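Local coordinates for aldehyde dehydrogenase 12 (Zea mays, PDB 6D97), which catalyses the NAD-dependent oxidation of L-glutamate gamma-semialdehyde to glutamate, the last step of proline catabolism in plants, at residues Pro188-Leu202 with Asn217-Met231. Sequence-based numbering, arbitrary orientation.
Sequences PYGPVAIITPFNFPL and NKPVLKVDSKVSIVM. With NAD (nicotinamide-adenine-dinucleotide), chain E.
Asn217 grips the turn ahead of strand 191-196: its OD1 accepts from Tyr189 N at 2.7 Å and, over a longer and slightly more bent bond, from Gly190 N at 3.1 Å, both donors tilted somewhat from the amide plane. Asparagine suits the place because its ND2 can meanwhile give to the carbonyls of Ala212 and Trp524, which fixes the amide's rotation. Gly190, at phi 101° and psi -119°, takes a backbone shape in which a CB would strike the ring of Pro191.

Beyond it strands 191-196 and 218-223 run parallel, bonded from Lys218 N to Gly190 O through to Asp224 N on Thr196 O. The face of Val192, Ile194 and Thr196 is packed tightly: Val192 CG2 meets Pro219 CB at 3.6 Å, Ile194 reaches the same carbon with CD1, and its CG2 meets Leu221 CD1. Branched and compact residues fill this layer under helix 203-214, the crossover of a right-handed beta-alpha-beta unit in the Rossmann-type NAD-binding domain of aldehyde dehydrogenases.

On the other face lies the cofactor. Ile195 CG2 packs against the adenosine ribose, 3.2 Å from NAD O4B, while Lys222, its CG anti to the backbone N (chi1 -176°) and its chain bent further out, brings NZ to 2.8 Å from NAD O2B. A long, flexible amine suits this reach, and Ser253 O takes a further bond from it. Thr196 adds its carbonyl, which accepts from NAD O3B.

Past the strands direct packing gives way in part to water. Pro201 CB presses on Val227 CB at 3.6 Å, and a water links Pro201 O and Val227 O to Met231 N. The solvent side is at Lys226, which is partly exposed: Asp224 OD1 receives both Lys226 N, closing an Asx turn, and, in a salt bridge, Lys226 NZ.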
loop_
_atom_site.group_PDB
_atom_site.type_symbol
_atom_site.label_atom_id
_atom_site.label_comp_id
_atom_site.label_asym_id
_atom_site.label_seq_id
_atom_site.Cartn_x
_atom_site.Cartn_y
_atom_site.Cartn_z
ATOM N N PRO A 188 9.170 13.110 -11.103
ATOM C CA PRO A 188 8.408 14.110 -11.854
ATOM C C PRO A 188 8.678 13.982 -13.343
ATOM O O PRO A 188 9.550 13.235 -13.791
ATOM C CB PRO A 188 8.930 15.441 -11.305
ATOM C CG PRO A 188 10.322 15.134 -10.895
ATOM C CD PRO A 188 10.302 13.714 -10.380
ATOM N N TYR A 189 7.905 14.733 -14.119
ATOM C CA TYR A 189 8.160 14.840 -15.545
ATOM C C TYR A 189 8.958 16.082 -15.907
ATOM O O TYR A 189 9.635 16.090 -16.942
ATOM C CB TYR A 189 6.847 14.845 -16.324
ATOM C CG TYR A 189 6.083 13.544 -16.300
ATOM C CD1 TYR A 189 6.422 12.494 -17.143
ATOM C CD2 TYR A 189 4.995 13.377 -15.465
ATOM C CE1 TYR A 189 5.708 11.308 -17.136
ATOM C CE2 TYR A 189 4.283 12.203 -15.449
ATOM C CZ TYR A 189 4.638 11.173 -16.286
ATOM O OH TYR A 189 3.906 10.012 -16.256
ATOM N N GLY A 190 8.896 17.125 -15.085
ATOM C CA GLY A 190 9.589 18.357 -15.362
ATOM C C GLY A 190 8.658 19.411 -15.923
ATOM O O GLY A 190 7.681 19.814 -15.281
ATOM N N PRO A 191 8.937 19.874 -17.143
ATOM C CA PRO A 191 8.074 20.881 -17.779
ATOM C C PRO A 191 6.787 20.234 -18.267
ATOM O O PRO A 191 6.815 19.275 -19.044
ATOM C CB PRO A 191 8.929 21.397 -18.942
ATOM C CG PRO A 191 9.804 20.229 -19.300
ATOM C CD PRO A 191 10.047 19.456 -18.019
ATOM N N VAL A 192 5.655 20.745 -17.786
ATOM C CA VAL A 192 4.346 20.185 -18.097
ATOM C C VAL A 192 3.370 21.316 -18.398
ATOM O O VAL A 192 3.650 22.493 -18.164
ATOM C CB VAL A 192 3.804 19.298 -16.955
ATOM C CG1 VAL A 192 4.804 18.212 -16.597
ATOM C CG2 VAL A 192 3.467 20.134 -15.738
ATOM N N ALA A 193 2.202 20.935 -18.915
ATOM C CA ALA A 193 1.150 21.874 -19.272
ATOM C C ALA A 193 -0.187 21.391 -18.727
ATOM O O ALA A 193 -0.420 20.187 -18.584
ATOM C CB ALA A 193 1.054 22.059 -20.789
ATOM N N ILE A 194 -1.058 22.349 -18.414
ATOM C CA ILE A 194 -2.397 22.079 -17.901
ATOM C C ILE A 194 -3.388 22.948 -18.658
ATOM O O ILE A 194 -3.196 24.163 -18.775
ATOM C CB ILE A 194 -2.502 22.343 -16.390
ATOM C CG1 ILE A 194 -1.429 21.554 -15.656
ATOM C CG2 ILE A 194 -3.867 21.942 -15.872
ATOM C CD1 ILE A 194 -1.257 21.985 -14.219
ATOM N N ILE A 195 -4.445 22.324 -19.171
ATOM C CA ILE A 195 -5.460 22.984 -19.985
ATOM C C ILE A 195 -6.827 22.569 -19.452
ATOM O O ILE A 195 -7.156 21.376 -19.452
ATOM C CB ILE A 195 -5.318 22.614 -21.471
ATOM C CG1 ILE A 195 -3.892 22.893 -21.959
ATOM C CG2 ILE A 195 -6.336 23.363 -22.302
ATOM C CD1 ILE A 195 -3.606 22.369 -23.343
ATOM N N THR A 196 -7.618 23.538 -19.000
ATOM C CA THR A 196 -8.889 23.278 -18.341
ATOM C C THR A 196 -10.009 24.114 -18.945
ATOM O O THR A 196 -9.755 25.155 -19.561
ATOM C CB THR A 196 -8.794 23.553 -16.832
ATOM O OG1 THR A 196 -8.780 24.963 -16.594
ATOM C CG2 THR A 196 -7.541 22.932 -16.257
ATOM N N PRO A 197 -11.283 23.684 -18.772
ATOM C CA PRO A 197 -12.387 24.330 -19.493
ATOM C C PRO A 197 -13.125 25.396 -18.694
ATOM O O PRO A 197 -12.674 25.831 -17.630
ATOM C CB PRO A 197 -13.311 23.149 -19.799
ATOM C CG PRO A 197 -13.189 22.308 -18.559
ATOM C CD PRO A 197 -11.758 22.489 -18.049
ATOM N N PHE A 198 -14.289 25.801 -19.203
ATOM C CA PHE A 198 -14.985 26.958 -18.653
ATOM C C PHE A 198 -15.802 26.627 -17.411
ATOM O O PHE A 198 -16.009 27.504 -16.564
ATOM C CB PHE A 198 -15.910 27.564 -19.712
ATOM C CG PHE A 198 -17.198 26.809 -19.900
ATOM C CD1 PHE A 198 -17.263 25.734 -20.772
ATOM C CD2 PHE A 198 -18.342 27.168 -19.200
ATOM C CE1 PHE A 198 -18.439 25.038 -20.943
ATOM C CE2 PHE A 198 -19.521 26.472 -19.367
ATOM C CZ PHE A 198 -19.569 25.406 -20.240
ATOM N N ASN A 199 -16.285 25.390 -17.279
ATOM C CA ASN A 199 -17.411 25.152 -16.381
ATOM C C ASN A 199 -17.006 25.095 -14.911
ATOM O O ASN A 199 -17.829 25.404 -14.043
ATOM C CB ASN A 199 -18.152 23.880 -16.792
ATOM C CG ASN A 199 -17.272 22.654 -16.776
ATOM O OD1 ASN A 199 -16.078 22.722 -17.064
ATOM N ND2 ASN A 199 -17.864 21.515 -16.441
ATOM N N PHE A 200 -15.765 24.721 -14.599
ATOM C CA PHE A 200 -15.260 24.757 -13.225
ATOM C C PHE A 200 -14.020 25.641 -13.204
ATOM O O PHE A 200 -12.886 25.146 -13.310
ATOM C CB PHE A 200 -14.967 23.354 -12.698
ATOM C CG PHE A 200 -16.203 22.533 -12.439
ATOM C CD1 PHE A 200 -16.929 22.698 -11.269
ATOM C CD2 PHE A 200 -16.643 21.603 -13.368
ATOM C CE1 PHE A 200 -18.068 21.953 -11.027
ATOM C CE2 PHE A 200 -17.781 20.851 -13.132
ATOM C CZ PHE A 200 -18.495 21.027 -11.962
ATOM N N PRO A 201 -14.188 26.959 -13.060
ATOM C CA PRO A 201 -13.047 27.876 -13.211
ATOM C C PRO A 201 -12.026 27.795 -12.087
ATOM O O PRO A 201 -10.941 28.374 -12.227
ATOM C CB PRO A 201 -13.712 29.262 -13.249
ATOM C CG PRO A 201 -15.179 29.005 -13.465
ATOM C CD PRO A 201 -15.452 27.679 -12.837
ATOM N N LEU A 202 -12.330 27.116 -10.984
ATOM C CA LEU A 202 -11.410 27.015 -9.859
ATOM C C LEU A 202 -11.008 25.581 -9.554
ATOM O O LEU A 202 -9.812 25.276 -9.488
ATOM C CB LEU A 202 -12.033 27.652 -8.607
ATOM C CG LEU A 202 -11.180 27.570 -7.340
ATOM C CD1 LEU A 202 -9.959 28.472 -7.468
ATOM C CD2 LEU A 202 -11.993 27.934 -6.112
ATOM N N ASN A 217 6.938 18.988 -10.760
ATOM C CA ASN A 217 6.890 19.512 -12.115
ATOM C C ASN A 217 6.856 21.038 -12.100
ATOM O O ASN A 217 6.585 21.671 -11.075
ATOM C CB ASN A 217 5.667 18.973 -12.859
ATOM C CG ASN A 217 5.578 17.459 -12.822
ATOM O OD1 ASN A 217 6.274 16.769 -13.566
ATOM N ND2 ASN A 217 4.718 16.935 -11.956
ATOM N N LYS A 218 7.148 21.626 -13.259
ATOM C CA LYS A 218 6.915 23.050 -13.477
ATOM C C LYS A 218 5.827 23.200 -14.528
ATOM O O LYS A 218 6.080 22.953 -15.718
ATOM C CB LYS A 218 8.187 23.778 -13.913
ATOM C CG LYS A 218 7.935 25.221 -14.313
ATOM C CD LYS A 218 9.206 26.027 -14.418
ATOM C CE LYS A 218 8.875 27.470 -14.767
ATOM N NZ LYS A 218 10.084 28.340 -14.772
ATOM N N PRO A 219 4.612 23.569 -14.143
ATOM C CA PRO A 219 3.515 23.633 -15.107
ATOM C C PRO A 219 3.312 25.016 -15.697
ATOM O O PRO A 219 3.625 26.046 -15.095
ATOM C CB PRO A 219 2.304 23.236 -14.252
ATOM C CG PRO A 219 2.629 23.817 -12.914
ATOM C CD PRO A 219 4.140 23.769 -12.764
ATOM N N VAL A 220 2.779 25.018 -16.913
ATOM C CA VAL A 220 2.147 26.190 -17.499
ATOM C C VAL A 220 0.651 25.912 -17.525
ATOM O O VAL A 220 0.215 24.857 -18.008
ATOM C CB VAL A 220 2.703 26.510 -18.899
ATOM C CG1 VAL A 220 2.514 25.338 -19.861
ATOM C CG2 VAL A 220 2.058 27.775 -19.441
ATOM N N LEU A 221 -0.126 26.819 -16.947
ATOM C CA LEU A 221 -1.554 26.618 -16.754
ATOM C C LEU A 221 -2.337 27.503 -17.711
ATOM O O LEU A 221 -2.113 28.717 -17.768
ATOM C CB LEU A 221 -1.961 26.914 -15.309
ATOM C CG LEU A 221 -3.472 26.934 -15.073
ATOM C CD1 LEU A 221 -4.097 25.568 -15.312
ATOM C CD2 LEU A 221 -3.784 27.422 -13.675
ATOM N N LYS A 222 -3.249 26.893 -18.460
ATOM C CA LYS A 222 -4.127 27.614 -19.371
ATOM C C LYS A 222 -5.570 27.293 -19.012
ATOM O O LYS A 222 -5.973 26.124 -19.028
ATOM C CB LYS A 222 -3.831 27.245 -20.826
ATOM C CG LYS A 222 -4.630 28.031 -21.850
ATOM C CD LYS A 222 -5.442 27.099 -22.731
ATOM C CE LYS A 222 -6.123 27.849 -23.865
ATOM N NZ LYS A 222 -7.232 28.713 -23.371
ATOM N N VAL A 223 -6.338 28.326 -18.685
ATOM C CA VAL A 223 -7.761 28.207 -18.395
ATOM C C VAL A 223 -8.521 28.947 -19.485
ATOM O O VAL A 223 -8.056 29.980 -19.980
ATOM C CB VAL A 223 -8.103 28.762 -16.996
ATOM C CG1 VAL A 223 -9.592 28.624 -16.695
ATOM C CG2 VAL A 223 -7.268 28.054 -15.934
ATOM N N ASP A 224 -9.670 28.392 -19.879
ATOM C CA ASP A 224 -10.560 29.017 -20.849
ATOM C C ASP A 224 -10.717 30.498 -20.548
ATOM O O ASP A 224 -11.072 30.882 -19.429
ATOM C CB ASP A 224 -11.927 28.325 -20.830
ATOM C CG ASP A 224 -12.786 28.691 -22.031
ATOM O OD1 ASP A 224 -13.097 29.888 -22.222
ATOM O OD2 ASP A 224 -13.138 27.774 -22.802
ATOM N N SER A 225 -10.426 31.332 -21.551
ATOM C CA SER A 225 -10.350 32.772 -21.328
ATOM C C SER A 225 -11.659 33.335 -20.798
ATOM O O SER A 225 -11.666 34.399 -20.172
ATOM C CB SER A 225 -9.962 33.492 -22.618
ATOM O OG SER A 225 -8.640 33.162 -23.010
ATOM N N LYS A 226 -12.772 32.641 -21.042
ATOM C CA LYS A 226 -14.053 33.116 -20.537
ATOM C C LYS A 226 -14.070 33.194 -19.017
ATOM O O LYS A 226 -14.762 34.046 -18.450
ATOM C CB LYS A 226 -15.183 32.212 -21.030
ATOM C CG LYS A 226 -15.580 32.419 -22.480
ATOM C CD LYS A 226 -16.823 31.607 -22.824
ATOM C CE LYS A 226 -16.569 30.667 -23.994
ATOM N NZ LYS A 226 -15.565 29.613 -23.662
ATOM N N VAL A 227 -13.319 32.326 -18.337
ATOM C CA VAL A 227 -13.389 32.216 -16.886
ATOM C C VAL A 227 -12.031 32.312 -16.211
ATOM O O VAL A 227 -11.954 32.170 -14.988
ATOM C CB VAL A 227 -14.089 30.910 -16.461
ATOM C CG1 VAL A 227 -15.449 30.802 -17.116
ATOM C CG2 VAL A 227 -13.221 29.720 -16.818
ATOM N N SER A 228 -10.953 32.556 -16.959
ATOM C CA SER A 228 -9.611 32.491 -16.391
ATOM C C SER A 228 -9.369 33.536 -15.313
ATOM O O SER A 228 -8.327 33.483 -14.650
ATOM C CB SER A 228 -8.557 32.645 -17.490
ATOM O OG SER A 228 -8.687 33.888 -18.161
ATOM N N ILE A 229 -10.295 34.483 -15.129
ATOM C CA ILE A 229 -10.137 35.487 -14.083
ATOM C C ILE A 229 -10.089 34.826 -12.716
ATOM O O ILE A 229 -9.411 35.313 -11.804
ATOM C CB ILE A 229 -11.266 36.539 -14.170
ATOM C CG1 ILE A 229 -10.928 37.763 -13.316
ATOM C CG2 ILE A 229 -12.608 35.949 -13.741
ATOM C CD1 ILE A 229 -11.765 38.993 -13.645
ATOM N N VAL A 230 -10.771 33.689 -12.563
ATOM C CA VAL A 230 -10.859 33.034 -11.262
ATOM C C VAL A 230 -9.495 32.503 -10.847
ATOM O O VAL A 230 -8.989 32.813 -9.762
ATOM C CB VAL A 230 -11.910 31.913 -11.294
ATOM C CG1 VAL A 230 -11.906 31.154 -9.977
ATOM C CG2 VAL A 230 -13.282 32.493 -11.586
ATOM N N MET A 231 -8.877 31.692 -11.711
ATOM C CA MET A 231 -7.557 31.160 -11.391
ATOM C C MET A 231 -6.518 32.263 -11.294
ATOM O O MET A 231 -5.535 32.120 -10.560
ATOM C CB MET A 231 -7.124 30.125 -12.426
ATOM C CG MET A 231 -7.509 28.717 -12.061
ATOM S SD MET A 231 -7.111 28.252 -10.362
ATOM C CE MET A 231 -5.328 28.147 -10.449
HETATM P PA NAD E . -12.749 22.596 -25.043
HETATM O O1A NAD E . -12.065 21.311 -25.609
HETATM O O2A NAD E . -13.494 23.472 -25.924
HETATM O O5B NAD E . -11.920 23.668 -24.456
HETATM C C5B NAD E . -11.247 23.442 -23.240
HETATM C C4B NAD E . -9.881 24.113 -23.154
HETATM O O4B NAD E . -8.965 23.622 -24.117
HETATM C C3B NAD E . -9.941 25.601 -23.271
HETATM O O3B NAD E . -9.050 26.196 -22.409
HETATM C C2B NAD E . -9.552 25.825 -24.668
HETATM O O2B NAD E . -9.008 27.078 -24.832
HETATM C C1B NAD E . -8.560 24.740 -24.861
HETATM N N9A NAD E . -8.342 24.334 -26.233
HETATM C C8A NAD E . -9.267 24.215 -27.254
HETATM N N7A NAD E . -8.650 23.781 -28.358
HETATM C C5A NAD E . -7.298 23.589 -28.090
HETATM C C6A NAD E . -6.207 23.161 -28.823
HETATM N N6A NAD E . -6.377 22.803 -30.204
HETATM N N1A NAD E . -4.996 23.084 -28.253
HETATM C C2A NAD E . -4.801 23.414 -26.950
HETATM N N3A NAD E . -5.848 23.838 -26.196
HETATM C C4A NAD E . -7.084 23.931 -26.731
HETATM O O3 NAD E . -13.763 22.474 -23.988
HETATM P PN NAD E . -15.297 22.875 -24.093
HETATM O O1N NAD E . -15.899 22.271 -22.772
HETATM O O2N NAD E . -15.481 24.364 -24.051
HETATM O O5D NAD E . -16.023 22.275 -25.266
HETATM O O HOH W 1 -13.967 25.342 -22.138
HETATM O O HOH W 2 -10.086 30.395 -13.779
#